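Local coordinates for secreted protein (PDB 5LXZ) that binds copper and is probably a secreted copper-radical oxidase of the galactose oxidase-like AA5 family, at residues L356-Q361 against D416-S421; K537-R542 against Q554-L559; Y584-T589 against E599-P604. The protein carries 1 engineered substitution. One frame throughout, in Å; residues are numbered along the deposited sequence.

Contact 1: residues L356-Q361 against D416-S421; sequences LLPPAQ and DSVLVS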
loop_
_atom_site.group_PDB
_atom_site.type_symbol
_atom_site.label_atom_id
_atom_site.label_comp_id
_atom_site.label_asym_id
_atom_site.label_seq_id
_atom_site.Cartn_x
_atom_site.Cartn_y
_atom_site.Cartn_z
ATOM N N LEU A 356 0.115 -10.596 -6.987
ATOM C CA LEU A 356 -0.411 -11.930 -7.280
ATOM C C LEU A 356 -0.267 -12.091 -8.789
ATOM O O LEU A 356 -0.937 -11.383 -9.541
ATOM C CB LEU A 356 -1.840 -12.066 -6.800
ATOM C CG LEU A 356 -2.581 -13.338 -7.188
ATOM C CD1 LEU A 356 -1.805 -14.596 -6.893
ATOM C CD2 LEU A 356 -3.900 -13.346 -6.459
ATOM N N LEU A 357 0.702 -12.883 -9.220
ATOM C CA LEU A 357 1.013 -12.972 -10.633
ATOM C C LEU A 357 -0.134 -13.500 -11.448
ATOM O O LEU A 357 -0.936 -14.290 -10.963
ATOM C CB LEU A 357 2.230 -13.853 -10.878
ATOM C CG LEU A 357 3.527 -13.359 -10.257
ATOM C CD1 LEU A 357 4.593 -14.447 -10.395
ATOM C CD2 LEU A 357 4.003 -12.077 -10.910
ATOM N N PRO A 358 -0.212 -13.064 -12.716
ATOM C CA PRO A 358 -1.238 -13.563 -13.607
ATOM C C PRO A 358 -0.859 -14.950 -14.128
ATOM O O PRO A 358 0.327 -15.165 -14.408
ATOM C CB PRO A 358 -1.258 -12.511 -14.722
ATOM C CG PRO A 358 0.069 -11.916 -14.746
ATOM C CD PRO A 358 0.619 -12.018 -13.344
ATOM N N PRO A 359 -1.781 -15.917 -14.257
ATOM C CA PRO A 359 -3.148 -15.843 -13.778
ATOM C C PRO A 359 -3.243 -16.153 -12.302
ATOM O O PRO A 359 -2.500 -16.986 -11.783
ATOM C CB PRO A 359 -3.852 -16.929 -14.590
ATOM C CG PRO A 359 -2.793 -17.969 -14.778
ATOM C CD PRO A 359 -1.483 -17.224 -14.898
ATOM N N ALA A 360 -4.213 -15.525 -11.638
ATOM C CA ALA A 360 -4.416 -15.678 -10.214
ATOM C C ALA A 360 -4.688 -17.098 -9.771
ATOM O O ALA A 360 -4.404 -17.460 -8.644
ATOM C CB ALA A 360 -5.529 -14.773 -9.741
ATOM N N GLN A 361 -5.209 -17.913 -10.681
ATOM C CA GLN A 361 -5.381 -19.323 -10.379
ATOM C C GLN A 361 -4.117 -19.994 -9.837
ATOM O O GLN A 361 -4.223 -20.931 -9.042
ATOM C CB GLN A 361 -5.817 -20.090 -11.638
ATOM C CG GLN A 361 -7.284 -19.902 -11.946
ATOM C CD GLN A 361 -7.605 -18.765 -12.914
ATOM O OE1 GLN A 361 -6.853 -17.792 -13.078
ATOM N NE2 GLN A 361 -8.736 -18.919 -13.620
ATOM N N ASP A 416 -0.655 -10.890 -19.391
ATOM C CA ASP A 416 0.017 -11.665 -18.328
ATOM C C ASP A 416 1.409 -11.174 -17.990
ATOM O O ASP A 416 2.061 -11.743 -17.081
ATOM C CB ASP A 416 0.030 -13.164 -18.541
ATOM C CG ASP A 416 -1.332 -13.756 -18.661
ATOM O OD1 ASP A 416 -2.299 -13.228 -18.082
ATOM O OD2 ASP A 416 -1.466 -14.828 -19.312
ATOM N N SER A 417 1.883 -10.130 -18.641
ATOM C CA SER A 417 3.068 -9.444 -18.160
ATOM C C SER A 417 2.767 -8.579 -16.937
ATOM O O SER A 417 1.616 -8.273 -16.648
ATOM C CB SER A 417 3.730 -8.641 -19.281
ATOM O OG SER A 417 3.028 -7.498 -19.647
ATOM N N VAL A 418 3.812 -8.270 -16.194
ATOM C CA VAL A 418 3.741 -7.352 -15.076
ATOM C C VAL A 418 4.720 -6.218 -15.334
ATOM O O VAL A 418 5.906 -6.440 -15.490
ATOM C CB VAL A 418 4.059 -8.025 -13.740
ATOM C CG1 VAL A 418 3.916 -7.018 -12.586
ATOM C CG2 VAL A 418 3.125 -9.206 -13.511
ATOM N N LEU A 419 4.245 -5.006 -15.365
ATOM C CA LEU A 419 5.077 -3.825 -15.504
ATOM C C LEU A 419 5.661 -3.429 -14.177
ATOM O O LEU A 419 4.888 -3.113 -13.257
ATOM C CB LEU A 419 4.293 -2.668 -16.110
ATOM C CG LEU A 419 5.004 -1.345 -16.312
ATOM C CD1 LEU A 419 6.155 -1.457 -17.286
ATOM C CD2 LEU A 419 4.006 -0.264 -16.730
ATOM N N VAL A 420 6.983 -3.427 -14.052
ATOM C CA VAL A 420 7.699 -3.087 -12.839
ATOM C C VAL A 420 8.537 -1.874 -13.161
ATOM O O VAL A 420 9.411 -1.933 -14.054
ATOM C CB VAL A 420 8.567 -4.262 -12.368
ATOM C CG1 VAL A 420 9.360 -3.875 -11.145
ATOM C CG2 VAL A 420 7.708 -5.481 -12.113
ATOM N N SER A 421 8.255 -0.756 -12.521
ATOM C CA SER A 421 8.822 0.532 -12.929
ATOM C C SER A 421 9.144 1.422 -11.756
ATOM O O SER A 421 8.467 1.412 -10.735
ATOM C CB SER A 421 7.825 1.231 -13.891
ATOM O OG SER A 421 8.360 2.406 -14.467
#
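Val418 places CG1 anti to its backbone N (chi1 -178°), which swings CG2 round beside that N and against the loop 356-361. Leu357 has CG beside its own backbone N (chi1 -62°), which brings its CD2 to that methyl, and the like first torsion of Asp416 (chi1 -59°) sets OD1 beside the Pro358 ring. Val418 CG2 is the methyl that both loop residues touch. It lies 3.8 Å from Pro358 CD and 4.0 Å from Leu357 CD2, the leucine side chain crossing that of the valine at about a right angle. Pro358 carries the contact. Its CB points at the facing segment, and its CA comes within 5.2 Å of the Asp416 CA. The outer corner of the ring rests on the backbone carbonyl of Asp416, with Pro358 CG 3.1 Å from Asp416 O. That oxygen is buried here and has no hydrogen-bond partner in the model; it meets the CG and CD carbons of the Pro358 ring instead of a donor. Beside it, Pro358 CB is 3.6 Å from Asp416 OD1, one carboxylate oxygen abutting the ring. No hydrogen bond links the two segments; the join is van der Waals packing that buries 188 Å² in all. A cis peptide before Pro359 turns the chain away just beyond the contact. The Asp416 carboxylate is claimed by the C-terminal domain: OD1 makes a salt bridge with Arg539 and OD2 one with Lys537, which would probably stabilise its charged form. The loop between strands 353-356 and 364-368 of one propeller blade therefore leans on the start of strand 418-421 in the next. Strand 438-442 adds Tyr441 against Leu357, while strand 556-564 presents Ser556 to Pro358.

Contact 2: residues K537-R542 against Q554-L559; sequences KVRLIR and QRSIAL. With EDO (1,2-ethanediol), chain K.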
loop_
_atom_site.group_PDB
_atom_site.type_symbol
_atom_site.label_atom_id
_atom_site.label_comp_id
_atom_site.label_asym_id
_atom_site.label_seq_id
_atom_site.Cartn_x
_atom_site.Cartn_y
_atom_site.Cartn_z
ATOM N N LYS A 537 -6.504 -15.467 -25.219
ATOM C CA LYS A 537 -6.578 -15.302 -23.764
ATOM C C LYS A 537 -7.711 -14.376 -23.438
ATOM O O LYS A 537 -7.905 -13.373 -24.104
ATOM C CB LYS A 537 -5.315 -14.657 -23.214
ATOM C CG LYS A 537 -4.092 -15.525 -23.191
ATOM C CD LYS A 537 -2.940 -14.732 -22.614
ATOM C CE LYS A 537 -1.671 -15.512 -22.702
ATOM N NZ LYS A 537 -0.581 -14.633 -22.243
ATOM N N VAL A 538 -8.435 -14.706 -22.374
ATOM C CA VAL A 538 -9.423 -13.796 -21.819
ATOM C C VAL A 538 -9.031 -13.645 -20.344
ATOM O O VAL A 538 -8.820 -14.645 -19.642
ATOM C CB VAL A 538 -10.845 -14.359 -21.955
ATOM C CG1 VAL A 538 -11.896 -13.448 -21.328
ATOM C CG2 VAL A 538 -11.169 -14.565 -23.442
ATOM N N ARG A 539 -8.980 -12.408 -19.881
ATOM C CA ARG A 539 -8.590 -12.106 -18.509
ATOM C C ARG A 539 -9.605 -11.172 -17.868
ATOM O O ARG A 539 -10.002 -10.159 -18.464
ATOM C CB ARG A 539 -7.207 -11.452 -18.508
ATOM C CG ARG A 539 -6.071 -12.309 -18.998
ATOM C CD ARG A 539 -5.830 -13.464 -18.044
ATOM N NE ARG A 539 -4.761 -14.369 -18.490
ATOM C CZ ARG A 539 -4.955 -15.501 -19.164
ATOM N NH1 ARG A 539 -6.151 -15.888 -19.560
ATOM N NH2 ARG A 539 -3.896 -16.240 -19.498
ATOM N N LEU A 540 -9.985 -11.521 -16.645
ATOM C CA LEU A 540 -10.797 -10.680 -15.809
ATOM C C LEU A 540 -9.873 -10.039 -14.786
ATOM O O LEU A 540 -9.264 -10.749 -14.002
ATOM C CB LEU A 540 -11.816 -11.556 -15.151
ATOM C CG LEU A 540 -13.149 -11.062 -14.836
ATOM C CD1 LEU A 540 -13.880 -10.423 -16.020
ATOM C CD2 LEU A 540 -13.988 -12.171 -14.179
ATOM N N ILE A 541 -9.683 -8.729 -14.875
ATOM C CA ILE A 541 -8.674 -8.041 -14.062
ATOM C C ILE A 541 -9.367 -7.096 -13.113
ATOM O O ILE A 541 -10.107 -6.190 -13.534
ATOM C CB ILE A 541 -7.660 -7.299 -14.928
ATOM C CG1 ILE A 541 -7.109 -8.263 -15.975
ATOM C CG2 ILE A 541 -6.589 -6.707 -14.024
ATOM C CD1 ILE A 541 -5.936 -7.748 -16.755
ATOM N N ARG A 542 -9.121 -7.290 -11.833
ATOM C CA ARG A 542 -9.729 -6.453 -10.831
ATOM C C ARG A 542 -9.007 -5.100 -10.857
ATOM O O ARG A 542 -7.805 -5.065 -10.891
ATOM C CB ARG A 542 -9.645 -7.112 -9.466
ATOM C CG ARG A 542 -10.583 -6.494 -8.444
ATOM C CD ARG A 542 -10.649 -7.323 -7.165
ATOM N NE ARG A 542 -11.604 -6.784 -6.175
ATOM C CZ ARG A 542 -12.920 -7.038 -6.127
ATOM N NH1 ARG A 542 -13.544 -7.861 -6.989
ATOM N NH2 ARG A 542 -13.614 -6.545 -5.141
ATOM N N GLN A 554 -5.566 -5.623 -7.167
ATOM C CA GLN A 554 -5.354 -6.118 -8.509
ATOM C C GLN A 554 -5.083 -7.635 -8.506
ATOM O O GLN A 554 -4.395 -8.149 -7.667
ATOM C CB GLN A 554 -4.294 -5.345 -9.327
ATOM C CG GLN A 554 -2.920 -5.613 -8.815
ATOM C CD GLN A 554 -1.806 -4.970 -9.622
ATOM O OE1 GLN A 554 -1.871 -4.790 -10.825
ATOM N NE2 GLN A 554 -0.740 -4.670 -8.937
ATOM N N ARG A 555 -5.680 -8.303 -9.494
ATOM C CA ARG A 555 -5.459 -9.724 -9.750
ATOM C C ARG A 555 -6.042 -9.950 -11.123
ATOM O O ARG A 555 -7.004 -9.247 -11.510
ATOM C CB ARG A 555 -6.142 -10.636 -8.709
ATOM C CG ARG A 555 -7.608 -10.317 -8.416
ATOM C CD ARG A 555 -8.244 -11.312 -7.467
ATOM N NE ARG A 555 -7.524 -11.356 -6.175
ATOM C CZ ARG A 555 -7.527 -12.387 -5.341
ATOM N NH1 ARG A 555 -8.205 -13.477 -5.633
ATOM N NH2 ARG A 555 -6.839 -12.331 -4.198
ATOM N N SER A 556 -5.470 -10.886 -11.847
ATOM C CA SER A 556 -5.946 -11.190 -13.193
ATOM C C SER A 556 -6.301 -12.655 -13.264
ATOM O O SER A 556 -5.470 -13.512 -13.019
ATOM C CB SER A 556 -4.839 -10.892 -14.160
ATOM O OG SER A 556 -5.258 -11.276 -15.476
ATOM N N ILE A 557 -7.544 -12.940 -13.586
ATOM C CA ILE A 557 -8.119 -14.278 -13.532
ATOM C C ILE A 557 -8.322 -14.767 -14.953
ATOM O O ILE A 557 -8.933 -14.091 -15.767
ATOM C CB ILE A 557 -9.448 -14.228 -12.786
ATOM C CG1 ILE A 557 -9.190 -13.742 -11.343
ATOM C CG2 ILE A 557 -10.140 -15.591 -12.808
ATOM C CD1 ILE A 557 -10.372 -13.045 -10.750
ATOM N N ALA A 558 -7.788 -15.947 -15.264
ATOM C CA ALA A 558 -8.058 -16.503 -16.616
ATOM C C ALA A 558 -9.470 -16.997 -16.778
ATOM O O ALA A 558 -9.969 -17.666 -15.886
ATOM C CB ALA A 558 -7.104 -17.664 -16.851
ATOM N N LEU A 559 -10.084 -16.720 -17.923
ATOM C CA LEU A 559 -11.420 -17.244 -18.236
ATOM C C LEU A 559 -11.351 -18.214 -19.402
ATOM O O LEU A 559 -10.709 -17.946 -20.393
ATOM C CB LEU A 559 -12.384 -16.151 -18.634
ATOM C CG LEU A 559 -12.583 -14.922 -17.773
ATOM C CD1 LEU A 559 -13.871 -14.175 -18.079
ATOM C CD2 LEU A 559 -12.504 -15.221 -16.314
HETATM C C1 EDO K . -6.718 -19.328 -20.452
HETATM O O1 EDO K . -5.479 -18.622 -20.513
HETATM C C2 EDO K . -7.765 -18.822 -21.458
HETATM O O2 EDO K . -8.174 -17.441 -21.248
#
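Two neighbouring antiparallel strands of the C-terminal early-set domain, the immunoglobulin-like unit of galactose oxidase relatives, meet here. Leu540 and Ile557 form a hydrogen-bonded pair, its two bonds lying in the carbonyl planes: Leu540 N to Ile557 O at 2.9 Å and Ile557 N to Leu540 O at 2.8 Å. The ladder runs on through Leu559 N to Val538 O and, at the other end, Arg542 N to Arg555 O, which sits nearly along the C=O axis. Arg539 and Ala558, and Ile541 and Ser556, are the non-hydrogen-bonded pairs between. The side chain of Arg539 is bent at chi2 (-67°), so that the guanidinium turns back toward Val538 O and is sandwiched between Ala558 CB and Lys537 CB. Arg539 NH1 gives a 2.9 Å bond to Val538 O from well above the carbonyl plane, so this oxygen is gripped by two donors. Ala558 CB lies 3.4 Å from Arg539 NH1, while Ser556 OG lies 3.4 Å from Arg539 CD. A 1,2-ethanediol, probably from the crystallisation liquor, sits at the guanidinium edge: its O1 takes bonds from NH1 and NH2, and its O2 accepts from Val538 N (3.0 Å) and donates to Leu559 O (2.7 Å). Arg539 NE turns to Asp416 in a salt bridge with the propeller. Leu559 bridges Val538 and Leu540 on the face that carries Leu540 and Ile557, its CD2 3.9 Å from Leu540 CB and its CB against Val538 CG1. Strand 582-590 continues the sheet beyond strand 535-541 and packs Tyr584 and Met586 on Leu540; strand 567-571 flanks strand 556-564 and brings Val570 to Val538 and Leu559.

Contact 3: residues Y584-T589 against E599-P604; sequences YMMFVT and EWVRVP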
loop_
_atom_site.group_PDB
_atom_site.type_symbol
_atom_site.label_atom_id
_atom_site.label_comp_id
_atom_site.label_asym_id
_atom_site.label_seq_id
_atom_site.Cartn_x
_atom_site.Cartn_y
_atom_site.Cartn_z
ATOM N N TYR A 584 -14.860 -5.938 -12.592
ATOM C CA TYR A 584 -13.652 -6.317 -13.240
ATOM C C TYR A 584 -13.608 -5.744 -14.641
ATOM O O TYR A 584 -14.640 -5.610 -15.304
ATOM C CB TYR A 584 -13.567 -7.817 -13.401
ATOM C CG TYR A 584 -13.377 -8.604 -12.123
ATOM C CD1 TYR A 584 -14.462 -8.884 -11.300
ATOM C CD2 TYR A 584 -12.125 -9.055 -11.734
ATOM C CE1 TYR A 584 -14.294 -9.579 -10.127
ATOM C CE2 TYR A 584 -11.954 -9.771 -10.566
ATOM C CZ TYR A 584 -13.021 -10.016 -9.749
ATOM O OH TYR A 584 -12.837 -10.749 -8.591
ATOM N N MET A 585 -12.390 -5.469 -15.106
ATOM C CA MET A 585 -12.111 -5.271 -16.527
ATOM C C MET A 585 -11.954 -6.592 -17.220
ATOM O O MET A 585 -11.150 -7.419 -16.791
ATOM C CB MET A 585 -10.851 -4.480 -16.715
ATOM C CG MET A 585 -10.957 -3.016 -16.337
ATOM S SD MET A 585 -9.397 -2.134 -16.491
ATOM C CE MET A 585 -8.442 -2.767 -15.112
ATOM N N MET A 586 -12.674 -6.831 -18.326
ATOM C CA MET A 586 -12.435 -8.008 -19.117
ATOM C C MET A 586 -11.698 -7.619 -20.382
ATOM O O MET A 586 -12.208 -6.831 -21.188
ATOM C CB MET A 586 -13.715 -8.761 -19.461
ATOM C CG MET A 586 -13.396 -10.158 -19.987
ATOM S SD MET A 586 -14.853 -10.997 -20.596
ATOM C CE MET A 586 -15.094 -10.212 -22.182
ATOM N N PHE A 587 -10.531 -8.203 -20.555
ATOM C CA PHE A 587 -9.693 -7.988 -21.738
ATOM C C PHE A 587 -9.607 -9.297 -22.518
ATOM O O PHE A 587 -9.465 -10.388 -21.941
ATOM C CB PHE A 587 -8.255 -7.626 -21.350
ATOM C CG PHE A 587 -8.085 -6.259 -20.768
ATOM C CD1 PHE A 587 -7.811 -5.160 -21.564
ATOM C CD2 PHE A 587 -8.098 -6.074 -19.367
ATOM C CE1 PHE A 587 -7.580 -3.900 -21.000
ATOM C CE2 PHE A 587 -7.875 -4.832 -18.826
ATOM C CZ PHE A 587 -7.573 -3.767 -19.610
ATOM N N VAL A 588 -9.614 -9.193 -23.848
ATOM C CA VAL A 588 -9.300 -10.349 -24.680
ATOM C C VAL A 588 -8.019 -10.039 -25.417
ATOM O O VAL A 588 -7.830 -8.897 -25.871
ATOM C CB VAL A 588 -10.466 -10.737 -25.619
ATOM C CG1 VAL A 588 -11.739 -10.894 -24.788
ATOM C CG2 VAL A 588 -10.685 -9.739 -26.759
ATOM N N THR A 589 -7.154 -11.017 -25.558
ATOM C CA THR A 589 -5.880 -10.792 -26.194
ATOM C C THR A 589 -5.717 -11.801 -27.317
ATOM O O THR A 589 -6.040 -12.987 -27.149
ATOM C CB THR A 589 -4.776 -10.907 -25.142
ATOM O OG1 THR A 589 -4.974 -9.852 -24.169
ATOM C CG2 THR A 589 -3.434 -10.731 -25.722
ATOM N N GLU A 599 -13.986 -4.441 -21.453
ATOM C CA GLU A 599 -15.380 -4.298 -21.097
ATOM C C GLU A 599 -15.515 -4.556 -19.626
ATOM O O GLU A 599 -14.844 -5.448 -19.097
ATOM C CB GLU A 599 -16.236 -5.312 -21.856
ATOM C CG GLU A 599 -16.212 -5.117 -23.356
ATOM C CD GLU A 599 -16.881 -3.829 -23.762
ATOM O OE1 GLU A 599 -18.120 -3.773 -23.643
ATOM O OE2 GLU A 599 -16.187 -2.860 -24.151
ATOM N N TRP A 600 -16.418 -3.850 -18.980
ATOM C CA TRP A 600 -16.682 -4.058 -17.551
ATOM C C TRP A 600 -17.629 -5.208 -17.268
ATOM O O TRP A 600 -18.694 -5.336 -17.906
ATOM C CB TRP A 600 -17.173 -2.775 -16.907
ATOM C CG TRP A 600 -16.105 -1.744 -16.726
ATOM C CD1 TRP A 600 -15.780 -0.743 -17.584
ATOM C CD2 TRP A 600 -15.131 -1.700 -15.694
ATOM N NE1 TRP A 600 -14.728 -0.029 -17.124
ATOM C CE2 TRP A 600 -14.283 -0.606 -15.968
ATOM C CE3 TRP A 600 -14.918 -2.439 -14.532
ATOM C CZ2 TRP A 600 -13.270 -0.222 -15.121
ATOM C CZ3 TRP A 600 -13.873 -2.068 -13.697
ATOM C CH2 TRP A 600 -13.052 -0.984 -14.007
ATOM N N VAL A 601 -17.283 -6.031 -16.284
ATOM C CA VAL A 601 -18.053 -7.202 -15.890
ATOM C C VAL A 601 -18.231 -7.152 -14.383
ATOM O O VAL A 601 -17.243 -6.982 -13.633
ATOM C CB VAL A 601 -17.358 -8.499 -16.290
ATOM C CG1 VAL A 601 -18.056 -9.732 -15.710
ATOM C CG2 VAL A 601 -17.335 -8.581 -17.792
ATOM N N ARG A 602 -19.471 -7.248 -13.931
ATOM C CA ARG A 602 -19.760 -7.365 -12.521
ATOM C C ARG A 602 -19.961 -8.806 -12.171
ATOM O O ARG A 602 -20.779 -9.498 -12.763
ATOM C CB ARG A 602 -21.000 -6.566 -12.148
ATOM C CG ARG A 602 -21.226 -6.518 -10.648
ATOM C CD ARG A 602 -22.454 -5.736 -10.275
ATOM N NE ARG A 602 -23.702 -6.389 -10.593
ATOM C CZ ARG A 602 -24.358 -7.242 -9.797
ATOM N NH1 ARG A 602 -23.855 -7.630 -8.643
ATOM N NH2 ARG A 602 -25.529 -7.739 -10.193
ATOM N N VAL A 603 -19.261 -9.256 -11.149
ATOM C CA VAL A 603 -19.445 -10.594 -10.576
ATOM C C VAL A 603 -20.179 -10.440 -9.262
ATOM O O VAL A 603 -19.683 -9.825 -8.323
ATOM C CB VAL A 603 -18.092 -11.290 -10.387
ATOM C CG1 VAL A 603 -18.259 -12.632 -9.736
ATOM C CG2 VAL A 603 -17.332 -11.401 -11.692
ATOM N N PRO A 604 -21.370 -11.010 -9.139
ATOM C CA PRO A 604 -22.124 -10.902 -7.874
ATOM C C PRO A 604 -21.459 -11.556 -6.686
ATOM O O PRO A 604 -20.589 -12.417 -6.854
ATOM C CB PRO A 604 -23.421 -11.658 -8.166
ATOM C CG PRO A 604 -23.549 -11.661 -9.616
ATOM C CD PRO A 604 -22.166 -11.646 -10.207
ATOM O OXT PRO A 604 -21.752 -11.185 -5.507
#
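The two strands of a beta hairpin run antiparallel with a strong twist, their axes at 130°, and four backbone bonds tie Tyr584 to Val601 and Met586 to Glu599 as hydrogen-bonded pairs. Tyr584 N reaches Val601 O at 2.8 Å and Val601 N returns to Tyr584 O, both nearly along the C=O axis. Met586 N to Glu599 O is the shortest at 2.7 Å, whereas Glu599 N meets a lone pair of Met586 O. Between these pairs Met585 and Trp600 form a non-hydrogen-bonded pair with side chains running alongside each other. The methylene of Met585 lies over one face of the indole: CG is 3.9 Å from the centroid of the Trp600 six-membered ring and 16° off its normal, a CH-pi contact offset toward the rim. The sulfur follows obliquely, Met585 SD standing 5.0 Å from that centroid in a Met-aromatic contact. Trp600 CE3 also comes within 3.3 Å of Tyr584 O, an oblique approach to the indole. On the other face of the sheet Met586 CB touches Val601 CG2 at 4.0 Å. Further along, Val603 CG2 comes obliquely at the Tyr584 ring, 3.8 Å from Tyr584 CD1, while the tyrosine hydroxyl bonds to Gln580 O. The end of Glu599 leads away from strand 582-590, and its OE1 accepts from Gly515 N. Leu33 of strand 30-33 packs on the Met585 and Trp600 side, so that face looks toward a sheet of a different part of the chain. Phe527 of strand 524-528 covers Met586, Glu599 and Val601 on the opposite face, and strand 535-541 borders strand 582-590 along its other edge.

Overall arrangement
Contacts 2 and 3 belong to one sheet of the early-set domain: strands 535-541 and 582-590 are adjacent in it, and Ile541 N probably bonds to Met585 O. Both are backbone ladders, but 537-542 with 554-559 adds a charged arginine and 584-589 with 599-604 an indole-methionine pair. Contact 1 lies in the propeller and has no hydrogen bonds across it, proline and aliphatic carbons packing on each other and on the Asp416 carbonyl. It meets contact 2 directly through the Asp416-Arg539 salt bridge and the probable Ala360-Ser556 bond, so it lies at the domain interface. Contact 3 does not touch it. All three are largely buried, with partly exposed residues in each (Asp416; Ala558; Glu599 and Trp600).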